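Local coordinates for protein ATP-dependent Clp protease proteolytic subunit (PDB 4JCR) that probably cleaves peptides from misfolded proteins as the serine protease part of an ATP-dependent machine, inside a barrel of two stacked heptameric rings, at residues I115-G120 against K160-D165; K17-R22 against L43-I48. The protein carries 1 engineered substitution. One frame throughout, in Å; residues are numbered along the deposited sequence.

Interaction 1: I115-G120 against K160-D165. Engineered in segment 160-165: Asp165 (natural residue Asn).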
loop_
_atom_site.group_PDB
_atom_site.type_symbol
_atom_site.label_atom_id
_atom_site.label_comp_id
_atom_site.label_asym_id
_atom_site.label_seq_id
_atom_site.Cartn_x
_atom_site.Cartn_y
_atom_site.Cartn_z
ATOM N N ILE A 115 -28.869 -13.267 20.569
ATOM C CA ILE A 115 -29.003 -12.004 21.279
ATOM C C ILE A 115 -27.707 -11.747 22.043
ATOM O O ILE A 115 -27.062 -12.685 22.516
ATOM C CB ILE A 115 -30.232 -11.983 22.219
ATOM C CG1 ILE A 115 -30.229 -13.189 23.172
ATOM C CG2 ILE A 115 -31.515 -11.944 21.400
ATOM C CD1 ILE A 115 -31.300 -13.149 24.245
ATOM N N HIS A 116 -27.313 -10.481 22.126
ATOM C CA HIS A 116 -26.112 -10.094 22.864
ATOM C C HIS A 116 -26.124 -8.624 23.170
ATOM O O HIS A 116 -26.986 -7.892 22.676
ATOM C CB HIS A 116 -24.842 -10.514 22.108
ATOM C CG HIS A 116 -24.439 -9.579 20.984
ATOM N ND1 HIS A 116 -23.163 -9.450 20.581
ATOM C CD2 HIS A 116 -25.191 -8.719 20.182
ATOM C CE1 HIS A 116 -23.096 -8.559 19.572
ATOM N NE2 HIS A 116 -24.336 -8.109 19.331
ATOM N N GLN A 117 -25.183 -8.181 23.999
ATOM C CA GLN A 117 -25.021 -6.758 24.285
ATOM C C GLN A 117 -24.028 -6.146 23.293
ATOM O O GLN A 117 -22.831 -6.432 23.357
ATOM C CB GLN A 117 -24.586 -6.537 25.737
ATOM C CG GLN A 117 -25.705 -6.764 26.746
ATOM C CD GLN A 117 -25.246 -6.655 28.188
ATOM O OE1 GLN A 117 -24.562 -5.703 28.569
ATOM N NE2 GLN A 117 -25.634 -7.630 29.005
ATOM N N PRO A 118 -24.532 -5.313 22.360
ATOM C CA PRO A 118 -23.730 -4.775 21.258
ATOM C C PRO A 118 -22.691 -3.746 21.696
ATOM O O PRO A 118 -22.830 -3.131 22.757
ATOM C CB PRO A 118 -24.774 -4.106 20.348
ATOM C CG PRO A 118 -26.101 -4.608 20.813
ATOM C CD PRO A 118 -25.927 -4.852 22.278
ATOM N N ALA A 119 -21.656 -3.578 20.876
ATOM C CA ALA A 119 -20.649 -2.540 21.078
ATOM C C ALA A 119 -21.152 -1.207 20.520
ATOM O O ALA A 119 -22.133 -1.173 19.763
ATOM C CB ALA A 119 -19.337 -2.941 20.419
ATOM N N GLY A 120 -20.483 -0.114 20.898
ATOM C CA GLY A 120 -20.882 1.223 20.461
ATOM C C GLY A 120 -19.751 2.018 19.838
ATOM O O GLY A 120 -18.717 2.244 20.473
ATOM N N LYS A 160 -29.335 -11.004 31.903
ATOM C CA LYS A 160 -28.428 -12.084 32.297
ATOM C C LYS A 160 -27.932 -12.887 31.090
ATOM O O LYS A 160 -26.738 -13.184 30.987
ATOM C CB LYS A 160 -29.113 -13.010 33.310
ATOM C CG LYS A 160 -28.229 -14.121 33.860
ATOM C CD LYS A 160 -29.059 -15.208 34.522
ATOM C CE LYS A 160 -28.213 -16.428 34.854
ATOM N NZ LYS A 160 -29.053 -17.595 35.241
ATOM N N ASP A 161 -28.851 -13.231 30.187
ATOM C CA ASP A 161 -28.535 -14.061 29.018
ATOM C C ASP A 161 -27.707 -13.344 27.946
ATOM O O ASP A 161 -26.945 -13.986 27.222
ATOM C CB ASP A 161 -29.816 -14.634 28.397
ATOM C CG ASP A 161 -30.371 -15.820 29.176
ATOM O OD1 ASP A 161 -29.574 -16.605 29.736
ATOM O OD2 ASP A 161 -31.610 -15.974 29.220
ATOM N N THR A 162 -27.856 -12.023 27.852
ATOM C CA THR A 162 -27.140 -11.230 26.844
ATOM C C THR A 162 -25.731 -10.809 27.277
ATOM O O THR A 162 -25.079 -10.020 26.589
ATOM C CB THR A 162 -27.928 -9.968 26.429
ATOM O OG1 THR A 162 -28.262 -9.204 27.594
ATOM C CG2 THR A 162 -29.199 -10.336 25.673
ATOM N N ASP A 163 -25.264 -11.338 28.407
ATOM C CA ASP A 163 -23.927 -11.028 28.919
ATOM C C ASP A 163 -22.834 -11.388 27.910
ATOM O O ASP A 163 -21.868 -10.641 27.737
ATOM C CB ASP A 163 -23.676 -11.734 30.254
ATOM C CG ASP A 163 -22.431 -11.224 30.956
ATOM O OD1 ASP A 163 -22.353 -10.007 31.228
ATOM O OD2 ASP A 163 -21.530 -12.044 31.240
ATOM N N ARG A 164 -22.994 -12.537 27.258
ATOM C CA ARG A 164 -22.124 -12.934 26.152
ATOM C C ARG A 164 -22.950 -13.368 24.941
ATOM O O ARG A 164 -24.182 -13.286 24.965
ATOM C CB ARG A 164 -21.149 -14.032 26.585
ATOM C CG ARG A 164 -19.936 -13.502 27.334
ATOM C CD ARG A 164 -18.858 -14.560 27.491
ATOM N NE ARG A 164 -17.624 -13.989 28.027
ATOM C CZ ARG A 164 -17.322 -13.915 29.322
ATOM N NH1 ARG A 164 -18.160 -14.382 30.240
ATOM N NH2 ARG A 164 -16.173 -13.371 29.699
ATOM N N ASP A 165 -22.271 -13.815 23.886
ATOM C CA ASP A 165 -22.941 -14.272 22.668
ATOM C C ASP A 165 -23.837 -15.482 22.933
ATOM O O ASP A 165 -23.363 -16.603 23.133
ATOM C CB ASP A 165 -21.928 -14.556 21.551
ATOM C CG ASP A 165 -21.430 -13.285 20.866
ATOM O OD1 ASP A 165 -20.639 -13.408 19.906
ATOM O OD2 ASP A 165 -21.828 -12.170 21.272
HETATM O O HOH W 1 -22.844 -9.873 24.686
#
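His116 ND1 approaches the carboxylate of Asp165, an engineered residue replacing Asn, and gives OD2 a weak hydrogen bond: 3.1 Å long, with an N-H...O angle of 135°. OD2 sits at the edge of the imidazole, near its plane, but the carboxylate is turned 56° from the ring, so the two groups run side by side without lying flat. On the other side of the ring, NE2 bonds to the hydroxyl of Ser91, the predicted nucleophile. Ser91, His116 and Asp165 therefore follow each other in the order of a serine-protease catalytic triad, as in the ClpP family, with the acid in this chain supplied by the substitution.

Beside the histidine, the Gln117 N-H is shared between Thr162 O, at 3.2 Å in a weak, strongly bent bond, and a water at 3.0 Å that donates to the same carbonyl. The Gln117 chain, extended beyond CG, carries NE2 to 3.4 Å from Thr162 OG1, another weak bond. That hydroxyl lies between backbone N and carbonyl carbon (chi1 54°), directed back at Ile158 O, its stronger partner in the helix ending at 161. Thr162 CG2 packs crosswise against Ile115 CD1, 3.8 Å away. Further out, backbone bonds between Ile115 and Phe166 pair strand 111-115 antiparallel with strand 166-168, which begins right after Asp165.

Interaction 2: K17-R22 against L43-I48; sequences KLIDTR and LLLESI
Ile19 CG2 is the main bump of this contact: the methyl enters a shallow hollow lined by one branch each of Leu44, Leu45 and Ile48 on the facing helix. Ile19 CG2 lies 3.7 Å from Ile48 CD1, 3.9 Å from Leu44 CD2 and 4.0 Å from Leu45 CD2. The CG2 branch of Ile19 extends opposite the backbone N (N-CA-CB-CG1 torsion -74°, with CG1 beside N), which aims it across the gap. Both Leu44 and Ile48 cross the isoleucine at about a right angle, so branch ends meet instead of whole chains lying alongside.

A bump from the other side is Leu45 CD2, which sits over the notch formed by Ile19 O, 3.5 Å away, and Arg22 CG at 3.9 Å. Residues 43-48 are the last turns of helix 32-48, while residues 17-22 take the chain from helix 16-20 into strand 23-27; the contact thus ties the two ends of the first strand-helix unit of the ClpP/crotonase fold. Arg22, the turn residue with positive phi, slides past Leu45 in the opposite direction. A bend at chi3 (68°) brings its guanidinium against the carbonyl of Leu45, with Leu45 CB over one face and Ile48 CB at the edge. Arg22 NH2 and NH1 both grip Leu45 O, which lies near the guanidinium plane: NH2 at 2.8 Å, tilted 21° from the carbonyl plane, and NH1 at 3.0 Å, well above it on the same face. NH1 also bonds Asp51 O, so the loop following the helix shares this guanidinium. Leu14 and Lys17 of a neighbouring subunit pack on Leu44 and Ile48, respectively.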
loop_
_atom_site.group_PDB
_atom_site.type_symbol
_atom_site.label_atom_id
_atom_site.label_comp_id
_atom_site.label_asym_id
_atom_site.label_seq_id
_atom_site.Cartn_x
_atom_site.Cartn_y
_atom_site.Cartn_z
ATOM N N LYS A 17 -44.703 -7.590 -10.681
ATOM C CA LYS A 17 -45.185 -8.859 -10.142
ATOM C C LYS A 17 -44.574 -9.129 -8.761
ATOM O O LYS A 17 -45.213 -9.742 -7.903
ATOM C CB LYS A 17 -44.856 -10.004 -11.108
ATOM C CG LYS A 17 -45.638 -11.289 -10.875
ATOM C CD LYS A 17 -46.914 -11.344 -11.703
ATOM C CE LYS A 17 -47.631 -12.670 -11.506
ATOM N NZ LYS A 17 -48.763 -12.848 -12.457
ATOM N N LEU A 18 -43.342 -8.660 -8.559
ATOM C CA LEU A 18 -42.632 -8.834 -7.290
ATOM C C LEU A 18 -43.221 -7.970 -6.173
ATOM O O LEU A 18 -43.231 -8.375 -5.012
ATOM C CB LEU A 18 -41.136 -8.545 -7.465
ATOM C CG LEU A 18 -40.169 -9.034 -6.380
ATOM C CD1 LEU A 18 -39.966 -10.542 -6.447
ATOM C CD2 LEU A 18 -38.834 -8.315 -6.503
ATOM N N ILE A 19 -43.709 -6.783 -6.534
ATOM C CA ILE A 19 -44.384 -5.880 -5.597
ATOM C C ILE A 19 -45.728 -6.465 -5.152
ATOM O O ILE A 19 -46.142 -6.289 -4.004
ATOM C CB ILE A 19 -44.567 -4.469 -6.207
ATOM C CG1 ILE A 19 -43.230 -3.723 -6.232
ATOM C CG2 ILE A 19 -45.588 -3.654 -5.425
ATOM C CD1 ILE A 19 -43.148 -2.634 -7.282
ATOM N N ASP A 20 -46.390 -7.173 -6.068
ATOM C CA ASP A 20 -47.665 -7.837 -5.791
ATOM C C ASP A 20 -47.554 -8.914 -4.710
ATOM O O ASP A 20 -48.522 -9.182 -3.997
ATOM C CB ASP A 20 -48.251 -8.440 -7.074
ATOM C CG ASP A 20 -48.694 -7.381 -8.078
ATOM O OD1 ASP A 20 -49.163 -6.299 -7.659
ATOM O OD2 ASP A 20 -48.580 -7.638 -9.296
ATOM N N THR A 21 -46.374 -9.524 -4.592
ATOM C CA THR A 21 -46.119 -10.542 -3.565
ATOM C C THR A 21 -46.024 -9.939 -2.160
ATOM O O THR A 21 -46.100 -10.663 -1.168
ATOM C CB THR A 21 -44.835 -11.356 -3.850
ATOM O OG1 THR A 21 -43.682 -10.518 -3.706
ATOM C CG2 THR A 21 -44.861 -11.951 -5.250
ATOM N N ARG A 22 -45.854 -8.618 -2.095
ATOM C CA ARG A 22 -45.715 -7.874 -0.834
ATOM C C ARG A 22 -44.693 -8.517 0.105
ATOM O O ARG A 22 -44.990 -8.838 1.261
ATOM C CB ARG A 22 -47.076 -7.666 -0.156
ATOM C CG ARG A 22 -48.039 -6.852 -1.008
ATOM C CD ARG A 22 -49.399 -6.662 -0.356
ATOM N NE ARG A 22 -49.351 -5.813 0.834
ATOM C CZ ARG A 22 -49.312 -4.483 0.822
ATOM N NH1 ARG A 22 -49.284 -3.817 1.967
ATOM N NH2 ARG A 22 -49.297 -3.814 -0.324
ATOM N N LEU A 43 -42.899 1.851 2.713
ATOM C CA LEU A 43 -43.751 2.993 2.396
ATOM C C LEU A 43 -44.494 2.812 1.072
ATOM O O LEU A 43 -45.651 3.214 0.950
ATOM C CB LEU A 43 -42.948 4.298 2.393
ATOM C CG LEU A 43 -42.456 4.834 3.745
ATOM C CD1 LEU A 43 -41.446 5.952 3.530
ATOM C CD2 LEU A 43 -43.602 5.306 4.634
ATOM N N LEU A 44 -43.830 2.201 0.093
ATOM C CA LEU A 44 -44.456 1.888 -1.191
ATOM C C LEU A 44 -45.601 0.886 -1.022
ATOM O O LEU A 44 -46.706 1.103 -1.525
ATOM C CB LEU A 44 -43.409 1.372 -2.190
ATOM C CG LEU A 44 -43.843 0.924 -3.592
ATOM C CD1 LEU A 44 -42.810 1.327 -4.632
ATOM C CD2 LEU A 44 -44.092 -0.576 -3.647
ATOM N N LEU A 45 -45.328 -0.203 -0.308
ATOM C CA LEU A 45 -46.313 -1.258 -0.085
ATOM C C LEU A 45 -47.494 -0.778 0.757
ATOM O O LEU A 45 -48.615 -1.263 0.593
ATOM C CB LEU A 45 -45.658 -2.487 0.558
ATOM C CG LEU A 45 -44.698 -3.316 -0.306
ATOM C CD1 LEU A 45 -43.928 -4.307 0.552
ATOM C CD2 LEU A 45 -45.425 -4.036 -1.435
ATOM N N GLU A 46 -47.232 0.179 1.647
ATOM C CA GLU A 46 -48.274 0.790 2.465
ATOM C C GLU A 46 -49.189 1.689 1.632
ATOM O O GLU A 46 -50.403 1.714 1.849
ATOM C CB GLU A 46 -47.661 1.586 3.621
ATOM C CG GLU A 46 -48.695 2.249 4.524
ATOM C CD GLU A 46 -48.093 3.227 5.511
ATOM O OE1 GLU A 46 -47.113 3.920 5.160
ATOM O OE2 GLU A 46 -48.616 3.309 6.642
ATOM N N SER A 47 -48.603 2.421 0.685
ATOM C CA SER A 47 -49.358 3.342 -0.164
ATOM C C SER A 47 -50.274 2.618 -1.156
ATOM O O SER A 47 -51.243 3.201 -1.646
ATOM C CB SER A 47 -48.416 4.297 -0.905
ATOM O OG SER A 47 -47.675 3.615 -1.902
ATOM N N ILE A 48 -49.964 1.353 -1.437
ATOM C CA ILE A 48 -50.769 0.528 -2.340
ATOM C C ILE A 48 -52.002 -0.050 -1.635
ATOM O O ILE A 48 -53.127 0.133 -2.105
ATOM C CB ILE A 48 -49.924 -0.588 -3.004
ATOM C CG1 ILE A 48 -48.899 0.032 -3.963
ATOM C CG2 ILE A 48 -50.813 -1.582 -3.744
ATOM C CD1 ILE A 48 -47.828 -0.920 -4.448
#

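Overall arrangement
Interactions 1 and 2 lie on opposite sides of the chain's centre, with centres 35 Å apart and nearest atoms about 24 Å apart, and share no helix or strand. Each mixes buried and exposed residues, and each touches neighbouring subunits. Their chemistry differs. Interaction 1 joins a loop after strand 111-115 to the end of helix 155-161 through weak polar bonds and a bridging water, beside the predicted nucleophile. Interaction 2, remote from the active site, relies on interdigitating aliphatic branches and a two-pronged arginine grip on a helix carbonyl, uniting the N-terminal helix 16-20 and its exit with helix 32-48.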